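Local coordinates for protein 5'-tyrosyl-DNA phosphodiesterase (Caenorhabditis elegans, PDB 4FVA) that is a magnesium-binding member of the endonuclease/exonuclease/phosphatase family, built on the two-sheet, DNase I-like alpha/beta fold, at residues 225-230 and 250-255; 143-148 and 160-165; 178-183 and 217-222. All coordinates share one frame; numbering follows the deposited sequence.

How the interactions relate
Interactions 2 and 3 belong to one sheet, in which strands 159-163 and 212-221 are neighbours; their centres lie about 9 Å apart, and F162 O and Y219 N, 2.6 Å from each other, probably form a hydrogen bond. Interaction 1 joins two strands of the other sheet, its centre about 11 Å from that of interaction 3 and about 17 Å from that of interaction 2. F254 bridges the sheets: its CE1 is 3.4 Å from F161 CE1 and its CE2 is 3.5 Å from W220 CD2. None of the six segments contains D22 or E52, the residues of the magnesium site; the contacts build the sandwich that carries it.

Interaction 1. Residues 225-230 and 250-255; sequences DKVKFT and INATFF
K226 lays its CB over one face of the F255 ring, 3.7 Å from CB to the ring centroid, in a CH-pi contact offset toward the rim. A chi1 of 59° sets F255 CG between the backbone N and the carbonyl carbon, and the ring reaches K226. Farther along the lysine, the bend at chi3 (-78°) leaves CE 3.5 Å from F255 CE2, while K228 CG approaches F255 CE1 at 3.9 Å.

V227, F229, A252 and F254 occupy the other face of the sheet. V227 and F254 run side by side, and V227 CG2 sits over a face of the F254 ring, 4.1 Å from its centroid. F229 CZ comes within 3.4 Å of I250 CG2. T230 OG1 is hydrogen-bonded chiefly to E232, and N251 ND2 adds a weak bond to it.

Six backbone hydrogen bonds unite the antiparallel strands, pairing K226 with F255, K228 with T253 and T230 with N251; D225 and K226 both face F255 in a classic beta bulge. Strand 226-232 is the outermost on this side of its sheet, and strand 249-255 pairs on its other edge with strand 13-20, antiparallel. Helix 183-186 packs on V227, F229 and F254, and the F254 ring also meets F161 and W220 of the second sheet.

Interaction 2. Residues 143-148 and 160-165; sequences FCMDKV and VFFGGD
The F162 ring is the flat group of this contact, and C144, M145 and V148 all come to it obliquely, none squarely over a face or in its plane. The ring fills the space between helix 134-154 and strand 159-163, the last two elements of a beta-alpha-beta crossover that starts from strand 118-126. Over these segments helix and strand run almost exactly antiparallel, at 177°, with their axes 10.1 Å apart.

F162 points toward the helix, with CG anti to the backbone N (chi1 163°). C144 meets the outer end of the ring: its CB is 3.4 Å from CZ of F162, and its SG makes a sulfur-aromatic contact 4.7 Å from the ring centroid. M145 arrives at about a right angle to F162. The bend at chi2 (-53°) places its SD beside the ring in a longer Met-aromatic contact, and the terminal CE packs near CD2 and CE2.

All five touching residues are buried, and no hydrogen bond passes between the segments, so the helix is held to the sheet here by apolar and sulfur contacts alone. L108 and L123 of strands 107-115 and 118-126, together with Y219, add to the packing round F162. One helical turn on from C144, V148 straddles two strand residues: its CG2 rests 3.8 Å from F162 CB, and its CG1 lies 4.3 Å from V160 CG1.

Interaction 3. Residues 178-183 and 217-222; sequences DGVKDA and RLYWSG
W220 brings the benzo part of its indole against K181, with CZ3 3.6 Å from K181 CB and CE3 3.3 Å from K181 O. The same two residues form an antiparallel hydrogen-bonded pair: K181 N donates to W220 O and W220 N to K181 O. At the next step A183 N donates to L218 O over 2.7 Å. On the other face D182 crosses Y219 obliquely, its CB 3.7 Å from Y219 CE2, with carboxylate and ring planes 63° apart. The V180 and Y219 side chains cross at about a right angle, V180 CG1 meeting Y219 CB.

Further partners fix these groups. With CG anti to its backbone N (chi1 178°), D182 occupies the N-cap of helix 183-186, where OD1 makes weak hydrogen bonds to W184 N and E185 N. A water bridges the strands here, donating to D182 OD1 at 3.0 Å and accepting from L218 N at 2.9 Å. D182 OD2 forms its salt bridge with R214; R217 NH1 lies 4.3 Å from that OD2 with no N-H directed at it, so at most the opposite charges would interact, and R217 NE bonds to R214 O. W220 NE1 is held by L224 O, and a second water, over the centre of the indole, also lies within hydrogen-bonding reach of G179 O and W220 O.

Strand 212-221 carries the short strand 181-182 on one side and pairs with strand 159-163 on the other. V180, Y219 and S221 face helix 134-154, whereas A183 and W220 touch strand 226-232 of the opposing sheet.

Interaction 1. Residues 225-230 and 250-255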
loop_
_atom_site.group_PDB
_atom_site.type_symbol
_atom_site.label_atom_id
_atom_site.label_comp_id
_atom_site.label_asym_id
_atom_site.label_seq_id
_atom_site.Cartn_x
_atom_site.Cartn_y
_atom_site.Cartn_z
ATOM N N ASP A 225 -17.944 -0.543 -7.828
ATOM C CA ASP A 225 -17.568 -1.310 -9.010
ATOM C C ASP A 225 -16.636 -0.591 -9.974
ATOM O O ASP A 225 -16.034 -1.224 -10.847
ATOM C CB ASP A 225 -18.827 -1.766 -9.746
ATOM C CG ASP A 225 -20.004 -0.843 -9.497
ATOM O OD1 ASP A 225 -20.059 0.241 -10.116
ATOM O OD2 ASP A 225 -20.873 -1.196 -8.671
ATOM N N LYS A 226 -16.477 0.713 -9.797
ATOM C CA LYS A 226 -15.590 1.471 -10.670
ATOM C C LYS A 226 -14.360 1.978 -9.917
ATOM O O LYS A 226 -14.407 2.207 -8.698
ATOM C CB LYS A 226 -16.335 2.625 -11.338
ATOM C CG LYS A 226 -17.392 2.170 -12.338
ATOM C CD LYS A 226 -18.105 3.365 -12.948
ATOM C CE LYS A 226 -19.131 3.949 -12.001
ATOM N NZ LYS A 226 -20.351 4.413 -12.717
ATOM N N VAL A 227 -13.261 2.148 -10.645
ATOM C CA VAL A 227 -12.010 2.564 -10.032
ATOM C C VAL A 227 -11.187 3.416 -10.993
ATOM O O VAL A 227 -11.096 3.116 -12.184
ATOM C CB VAL A 227 -11.189 1.339 -9.526
ATOM C CG1 VAL A 227 -10.951 0.358 -10.650
ATOM C CG2 VAL A 227 -9.858 1.775 -8.904
ATOM N N LYS A 228 -10.609 4.494 -10.472
ATOM C CA LYS A 228 -9.602 5.245 -11.206
ATOM C C LYS A 228 -8.230 5.013 -10.543
ATOM O O LYS A 228 -8.149 4.879 -9.324
ATOM C CB LYS A 228 -9.973 6.729 -11.212
ATOM C CG LYS A 228 -11.056 7.058 -12.241
ATOM C CD LYS A 228 -11.669 8.431 -12.034
ATOM C CE LYS A 228 -12.246 8.970 -13.342
ATOM N NZ LYS A 228 -13.071 10.194 -13.122
ATOM N N PHE A 229 -7.160 5.011 -11.336
ATOM C CA PHE A 229 -5.836 4.599 -10.856
ATOM C C PHE A 229 -4.750 5.504 -11.432
ATOM O O PHE A 229 -4.675 5.690 -12.649
ATOM C CB PHE A 229 -5.573 3.133 -11.241
ATOM C CG PHE A 229 -4.324 2.531 -10.601
ATOM C CD1 PHE A 229 -3.058 2.812 -11.098
ATOM C CD2 PHE A 229 -4.440 1.675 -9.513
ATOM C CE1 PHE A 229 -1.915 2.250 -10.513
ATOM C CE2 PHE A 229 -3.330 1.112 -8.923
ATOM C CZ PHE A 229 -2.056 1.400 -9.414
ATOM N N THR A 230 -3.942 6.104 -10.556
ATOM C CA THR A 230 -2.811 6.942 -10.995
ATOM C C THR A 230 -1.542 6.605 -10.220
ATOM O O THR A 230 -1.592 5.916 -9.200
ATOM C CB THR A 230 -3.081 8.446 -10.803
ATOM O OG1 THR A 230 -3.151 8.736 -9.398
ATOM C CG2 THR A 230 -4.392 8.862 -11.476
ATOM N N ILE A 250 1.023 4.277 -5.527
ATOM C CA ILE A 250 -0.190 4.020 -6.282
ATOM C C ILE A 250 -1.350 4.711 -5.582
ATOM O O ILE A 250 -1.362 4.840 -4.358
ATOM C CB ILE A 250 -0.476 2.514 -6.531
ATOM C CG1 ILE A 250 -0.657 1.743 -5.227
ATOM C CG2 ILE A 250 0.646 1.882 -7.373
ATOM C CD1 ILE A 250 -0.995 0.271 -5.466
ATOM N N ASN A 251 -2.306 5.175 -6.375
ATOM C CA ASN A 251 -3.414 5.970 -5.880
ATOM C C ASN A 251 -4.710 5.547 -6.579
ATOM O O ASN A 251 -4.905 5.821 -7.761
ATOM C CB ASN A 251 -3.117 7.451 -6.125
ATOM C CG ASN A 251 -4.223 8.361 -5.617
ATOM O OD1 ASN A 251 -4.846 8.083 -4.602
ATOM N ND2 ASN A 251 -4.492 9.438 -6.349
ATOM N N ALA A 252 -5.580 4.841 -5.869
ATOM C CA ALA A 252 -6.793 4.334 -6.501
ATOM C C ALA A 252 -8.031 4.957 -5.881
ATOM O O ALA A 252 -8.180 4.986 -4.640
ATOM C CB ALA A 252 -6.849 2.808 -6.405
ATOM N N THR A 253 -8.939 5.407 -6.739
ATOM C CA THR A 253 -10.195 6.003 -6.286
ATOM C C THR A 253 -11.344 5.093 -6.681
ATOM O O THR A 253 -11.565 4.833 -7.873
ATOM C CB THR A 253 -10.407 7.411 -6.883
ATOM O OG1 THR A 253 -9.313 8.265 -6.524
ATOM C CG2 THR A 253 -11.725 8.018 -6.386
ATOM N N PHE A 254 -12.083 4.626 -5.679
ATOM C CA PHE A 254 -13.152 3.672 -5.910
ATOM C C PHE A 254 -14.500 4.376 -5.791
ATOM O O PHE A 254 -14.715 5.195 -4.887
ATOM C CB PHE A 254 -13.062 2.505 -4.925
ATOM C CG PHE A 254 -11.718 1.803 -4.928
ATOM C CD1 PHE A 254 -10.651 2.314 -4.203
ATOM C CD2 PHE A 254 -11.529 0.626 -5.641
ATOM C CE1 PHE A 254 -9.420 1.667 -4.193
ATOM C CE2 PHE A 254 -10.301 -0.021 -5.641
ATOM C CZ PHE A 254 -9.245 0.502 -4.914
ATOM N N PHE A 255 -15.402 4.069 -6.717
ATOM C CA PHE A 255 -16.715 4.707 -6.727
ATOM C C PHE A 255 -17.787 3.838 -7.385
ATOM O O PHE A 255 -17.486 2.794 -7.984
ATOM C CB PHE A 255 -16.649 6.096 -7.381
ATOM C CG PHE A 255 -16.150 6.087 -8.806
ATOM C CD1 PHE A 255 -14.805 5.909 -9.084
ATOM C CD2 PHE A 255 -17.030 6.251 -9.866
ATOM C CE1 PHE A 255 -14.339 5.904 -10.399
ATOM C CE2 PHE A 255 -16.576 6.239 -11.179
ATOM C CZ PHE A 255 -15.229 6.067 -11.446
#

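Interaction 2. Residues 143-148 and 160-165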
loop_
_atom_site.group_PDB
_atom_site.type_symbol
_atom_site.label_atom_id
_atom_site.label_comp_id
_atom_site.label_asym_id
_atom_site.label_seq_id
_atom_site.Cartn_x
_atom_site.Cartn_y
_atom_site.Cartn_z
ATOM N N PHE A 143 -1.912 -16.880 1.503
ATOM C CA PHE A 143 -2.432 -16.686 2.840
ATOM C C PHE A 143 -3.257 -15.413 2.902
ATOM O O PHE A 143 -4.359 -15.401 3.462
ATOM C CB PHE A 143 -1.273 -16.637 3.842
ATOM C CG PHE A 143 -1.685 -16.310 5.249
ATOM C CD1 PHE A 143 -2.052 -17.315 6.138
ATOM C CD2 PHE A 143 -1.702 -14.989 5.689
ATOM C CE1 PHE A 143 -2.443 -17.007 7.448
ATOM C CE2 PHE A 143 -2.081 -14.669 6.992
ATOM C CZ PHE A 143 -2.450 -15.677 7.874
ATOM N N CYS A 144 -2.745 -14.338 2.318
ATOM C CA CYS A 144 -3.491 -13.084 2.344
ATOM C C CYS A 144 -4.827 -13.230 1.624
ATOM O O CYS A 144 -5.854 -12.758 2.104
ATOM C CB CYS A 144 -2.673 -11.940 1.735
ATOM S SG CYS A 144 -1.259 -11.452 2.750
ATOM N N MET A 145 -4.816 -13.896 0.476
ATOM C CA MET A 145 -6.055 -14.067 -0.286
ATOM C C MET A 145 -7.078 -14.928 0.472
ATOM O O MET A 145 -8.282 -14.661 0.440
ATOM C CB MET A 145 -5.764 -14.613 -1.692
ATOM C CG MET A 145 -5.273 -13.543 -2.700
ATOM S SD MET A 145 -6.394 -12.115 -2.803
ATOM C CE MET A 145 -5.529 -11.036 -3.945
ATOM N N ASP A 146 -6.599 -15.938 1.184
ATOM C CA ASP A 146 -7.487 -16.747 2.000
ATOM C C ASP A 146 -8.145 -15.901 3.073
ATOM O O ASP A 146 -9.333 -16.055 3.370
ATOM C CB ASP A 146 -6.730 -17.917 2.631
ATOM C CG ASP A 146 -6.341 -18.984 1.612
ATOM O OD1 ASP A 146 -6.951 -19.032 0.527
ATOM O OD2 ASP A 146 -5.435 -19.789 1.909
ATOM N N LYS A 147 -7.362 -15.003 3.661
ATOM C CA LYS A 147 -7.867 -14.116 4.686
ATOM C C LYS A 147 -8.922 -13.174 4.117
ATOM O O LYS A 147 -9.968 -12.951 4.737
ATOM C CB LYS A 147 -6.709 -13.337 5.314
ATOM C CG LYS A 147 -7.107 -12.415 6.460
ATOM C CD LYS A 147 -7.801 -13.182 7.575
ATOM C CE LYS A 147 -7.969 -12.326 8.824
ATOM N NZ LYS A 147 -8.703 -11.049 8.564
ATOM N N VAL A 148 -8.642 -12.620 2.940
ATOM C CA VAL A 148 -9.610 -11.790 2.219
ATOM C C VAL A 148 -10.884 -12.563 1.896
ATOM O O VAL A 148 -11.986 -12.067 2.110
ATOM C CB VAL A 148 -8.993 -11.203 0.917
ATOM C CG1 VAL A 148 -10.066 -10.603 -0.002
ATOM C CG2 VAL A 148 -7.939 -10.148 1.258
ATOM N N VAL A 160 -13.608 -4.250 1.085
ATOM C CA VAL A 160 -12.342 -4.828 1.512
ATOM C C VAL A 160 -11.224 -4.349 0.574
ATOM O O VAL A 160 -11.307 -4.526 -0.654
ATOM C CB VAL A 160 -12.403 -6.379 1.523
ATOM C CG1 VAL A 160 -11.085 -6.958 1.986
ATOM C CG2 VAL A 160 -13.539 -6.872 2.422
ATOM N N PHE A 161 -10.184 -3.743 1.147
ATOM C CA PHE A 161 -9.006 -3.337 0.369
ATOM C C PHE A 161 -7.776 -4.109 0.831
ATOM O O PHE A 161 -7.380 -4.042 2.005
ATOM C CB PHE A 161 -8.744 -1.823 0.489
ATOM C CG PHE A 161 -9.858 -0.976 -0.072
ATOM C CD1 PHE A 161 -10.102 -0.952 -1.434
ATOM C CD2 PHE A 161 -10.676 -0.223 0.773
ATOM C CE1 PHE A 161 -11.140 -0.188 -1.961
ATOM C CE2 PHE A 161 -11.720 0.552 0.257
ATOM C CZ PHE A 161 -11.949 0.567 -1.120
ATOM N N PHE A 162 -7.162 -4.831 -0.095
ATOM C CA PHE A 162 -5.920 -5.536 0.212
ATOM C C PHE A 162 -4.794 -5.160 -0.740
ATOM O O PHE A 162 -4.986 -5.169 -1.959
ATOM C CB PHE A 162 -6.115 -7.043 0.160
ATOM C CG PHE A 162 -4.826 -7.791 0.075
ATOM C CD1 PHE A 162 -3.977 -7.869 1.175
ATOM C CD2 PHE A 162 -4.431 -8.362 -1.118
ATOM C CE1 PHE A 162 -2.759 -8.543 1.086
ATOM C CE2 PHE A 162 -3.219 -9.041 -1.216
ATOM C CZ PHE A 162 -2.381 -9.125 -0.110
ATOM N N GLY A 163 -3.620 -4.838 -0.190
ATOM C CA GLY A 163 -2.466 -4.555 -1.024
ATOM C C GLY A 163 -1.244 -4.067 -0.262
ATOM O O GLY A 163 -1.065 -4.355 0.931
ATOM N N GLY A 164 -0.406 -3.317 -0.968
ATOM C CA GLY A 164 0.844 -2.825 -0.440
ATOM C C GLY A 164 1.940 -3.123 -1.433
ATOM O O GLY A 164 1.706 -3.208 -2.650
ATOM N N ASP A 165 3.145 -3.309 -0.915
ATOM C CA ASP A 165 4.258 -3.730 -1.742
ATOM C C ASP A 165 4.271 -5.241 -1.737
ATOM O O ASP A 165 4.716 -5.849 -0.768
ATOM C CB ASP A 165 5.580 -3.192 -1.200
ATOM C CG ASP A 165 6.769 -3.583 -2.072
ATOM O OD1 ASP A 165 6.582 -4.374 -3.025
ATOM O OD2 ASP A 165 7.893 -3.113 -1.792
#

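Interaction 3. Residues 178-183 and 217-222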
loop_
_atom_site.group_PDB
_atom_site.type_symbol
_atom_site.label_atom_id
_atom_site.label_comp_id
_atom_site.label_asym_id
_atom_site.label_seq_id
_atom_site.Cartn_x
_atom_site.Cartn_y
_atom_site.Cartn_z
ATOM N N ASP A 178 -12.953 -14.914 -6.955
ATOM C CA ASP A 178 -13.846 -14.228 -7.875
ATOM C C ASP A 178 -14.554 -13.150 -7.048
ATOM O O ASP A 178 -14.890 -13.388 -5.895
ATOM C CB ASP A 178 -14.829 -15.225 -8.489
ATOM C CG ASP A 178 -14.136 -16.234 -9.403
ATOM O OD1 ASP A 178 -12.945 -16.024 -9.734
ATOM O OD2 ASP A 178 -14.765 -17.251 -9.765
ATOM N N GLY A 179 -14.758 -11.962 -7.607
ATOM C CA GLY A 179 -15.308 -10.866 -6.821
ATOM C C GLY A 179 -14.226 -9.909 -6.332
ATOM O O GLY A 179 -14.505 -8.742 -6.027
ATOM N N VAL A 180 -12.993 -10.413 -6.236
ATOM C CA VAL A 180 -11.833 -9.592 -5.891
ATOM C C VAL A 180 -11.106 -9.195 -7.174
ATOM O O VAL A 180 -10.690 -10.066 -7.946
ATOM C CB VAL A 180 -10.826 -10.336 -4.973
ATOM C CG1 VAL A 180 -9.595 -9.465 -4.720
ATOM C CG2 VAL A 180 -11.474 -10.739 -3.654
ATOM N N LYS A 181 -10.914 -7.892 -7.379
ATOM C CA LYS A 181 -10.280 -7.392 -8.584
ATOM C C LYS A 181 -9.068 -6.550 -8.282
ATOM O O LYS A 181 -8.988 -5.895 -7.239
ATOM C CB LYS A 181 -11.249 -6.548 -9.422
ATOM C CG LYS A 181 -12.394 -7.327 -10.053
ATOM C CD LYS A 181 -13.256 -6.407 -10.924
ATOM C CE LYS A 181 -14.260 -7.207 -11.746
ATOM N NZ LYS A 181 -15.085 -8.090 -10.886
ATOM N N ASP A 182 -8.147 -6.546 -9.241
ATOM C CA ASP A 182 -6.934 -5.760 -9.155
ATOM C C ASP A 182 -7.256 -4.353 -9.646
ATOM O O ASP A 182 -7.727 -4.165 -10.768
ATOM C CB ASP A 182 -5.859 -6.422 -10.018
ATOM C CG ASP A 182 -4.567 -5.645 -10.043
ATOM O OD1 ASP A 182 -4.634 -4.400 -10.055
ATOM O OD2 ASP A 182 -3.488 -6.283 -10.097
ATOM N N ALA A 183 -7.024 -3.365 -8.791
ATOM C CA ALA A 183 -7.406 -1.981 -9.094
ATOM C C ALA A 183 -6.811 -1.469 -10.404
ATOM O O ALA A 183 -7.499 -0.823 -11.196
ATOM C CB ALA A 183 -7.032 -1.056 -7.928
ATOM N N ARG A 217 0.485 -3.152 -5.527
ATOM C CA ARG A 217 -0.844 -3.426 -6.065
ATOM C C ARG A 217 -1.924 -3.237 -5.016
ATOM O O ARG A 217 -1.664 -3.312 -3.813
ATOM C CB ARG A 217 -0.927 -4.856 -6.614
ATOM C CG ARG A 217 0.163 -5.199 -7.635
ATOM C CD ARG A 217 -0.064 -6.567 -8.266
ATOM N NE ARG A 217 1.077 -6.973 -9.101
ATOM C CZ ARG A 217 1.076 -8.024 -9.917
ATOM N NH1 ARG A 217 -0.004 -8.791 -10.023
ATOM N NH2 ARG A 217 2.155 -8.311 -10.631
ATOM N N LEU A 218 -3.140 -3.002 -5.493
ATOM C CA LEU A 218 -4.303 -2.888 -4.630
ATOM C C LEU A 218 -5.416 -3.754 -5.194
ATOM O O LEU A 218 -5.772 -3.630 -6.367
ATOM C CB LEU A 218 -4.771 -1.431 -4.564
ATOM C CG LEU A 218 -4.084 -0.618 -3.468
ATOM C CD1 LEU A 218 -4.390 0.880 -3.611
ATOM C CD2 LEU A 218 -4.503 -1.153 -2.083
ATOM N N TYR A 219 -5.947 -4.635 -4.355
ATOM C CA TYR A 219 -7.085 -5.461 -4.717
ATOM C C TYR A 219 -8.265 -4.992 -3.899
ATOM O O TYR A 219 -8.082 -4.476 -2.786
ATOM C CB TYR A 219 -6.802 -6.935 -4.413
ATOM C CG TYR A 219 -5.657 -7.511 -5.200
ATOM C CD1 TYR A 219 -4.360 -7.455 -4.723
ATOM C CD2 TYR A 219 -5.876 -8.107 -6.435
ATOM C CE1 TYR A 219 -3.304 -7.977 -5.455
ATOM C CE2 TYR A 219 -4.835 -8.633 -7.171
ATOM C CZ TYR A 219 -3.551 -8.565 -6.672
ATOM O OH TYR A 219 -2.507 -9.091 -7.395
ATOM N N TRP A 220 -9.476 -5.154 -4.432
ATOM C CA TRP A 220 -10.653 -4.863 -3.619
ATOM C C TRP A 220 -11.858 -5.743 -3.925
ATOM O O TRP A 220 -11.966 -6.349 -4.996
ATOM C CB TRP A 220 -11.032 -3.380 -3.706
ATOM C CG TRP A 220 -12.119 -3.057 -4.689
ATOM C CD1 TRP A 220 -13.414 -2.721 -4.397
ATOM C CD2 TRP A 220 -12.005 -3.006 -6.122
ATOM N NE1 TRP A 220 -14.110 -2.471 -5.558
ATOM C CE2 TRP A 220 -13.271 -2.637 -6.629
ATOM C CE3 TRP A 220 -10.959 -3.236 -7.020
ATOM C CZ2 TRP A 220 -13.518 -2.497 -8.006
ATOM C CZ3 TRP A 220 -11.204 -3.089 -8.382
ATOM C CH2 TRP A 220 -12.471 -2.725 -8.860
ATOM N N SER A 221 -12.762 -5.800 -2.961
ATOM C CA SER A 221 -14.056 -6.407 -3.162
ATOM C C SER A 221 -15.045 -5.480 -2.515
ATOM O O SER A 221 -14.692 -4.778 -1.561
ATOM C CB SER A 221 -14.115 -7.778 -2.500
ATOM O OG SER A 221 -15.442 -8.255 -2.468
ATOM N N GLY A 222 -16.275 -5.466 -3.022
ATOM C CA GLY A 222 -17.310 -4.653 -2.414
ATOM C C GLY A 222 -18.246 -3.971 -3.384
ATOM O O GLY A 222 -18.138 -4.150 -4.601
HETATM O O HOH W 1 -14.289 -5.993 -6.953
HETATM O O HOH W 2 -16.596 -6.924 -5.524
HETATM O O HOH W 3 -3.075 -2.530 -8.357
#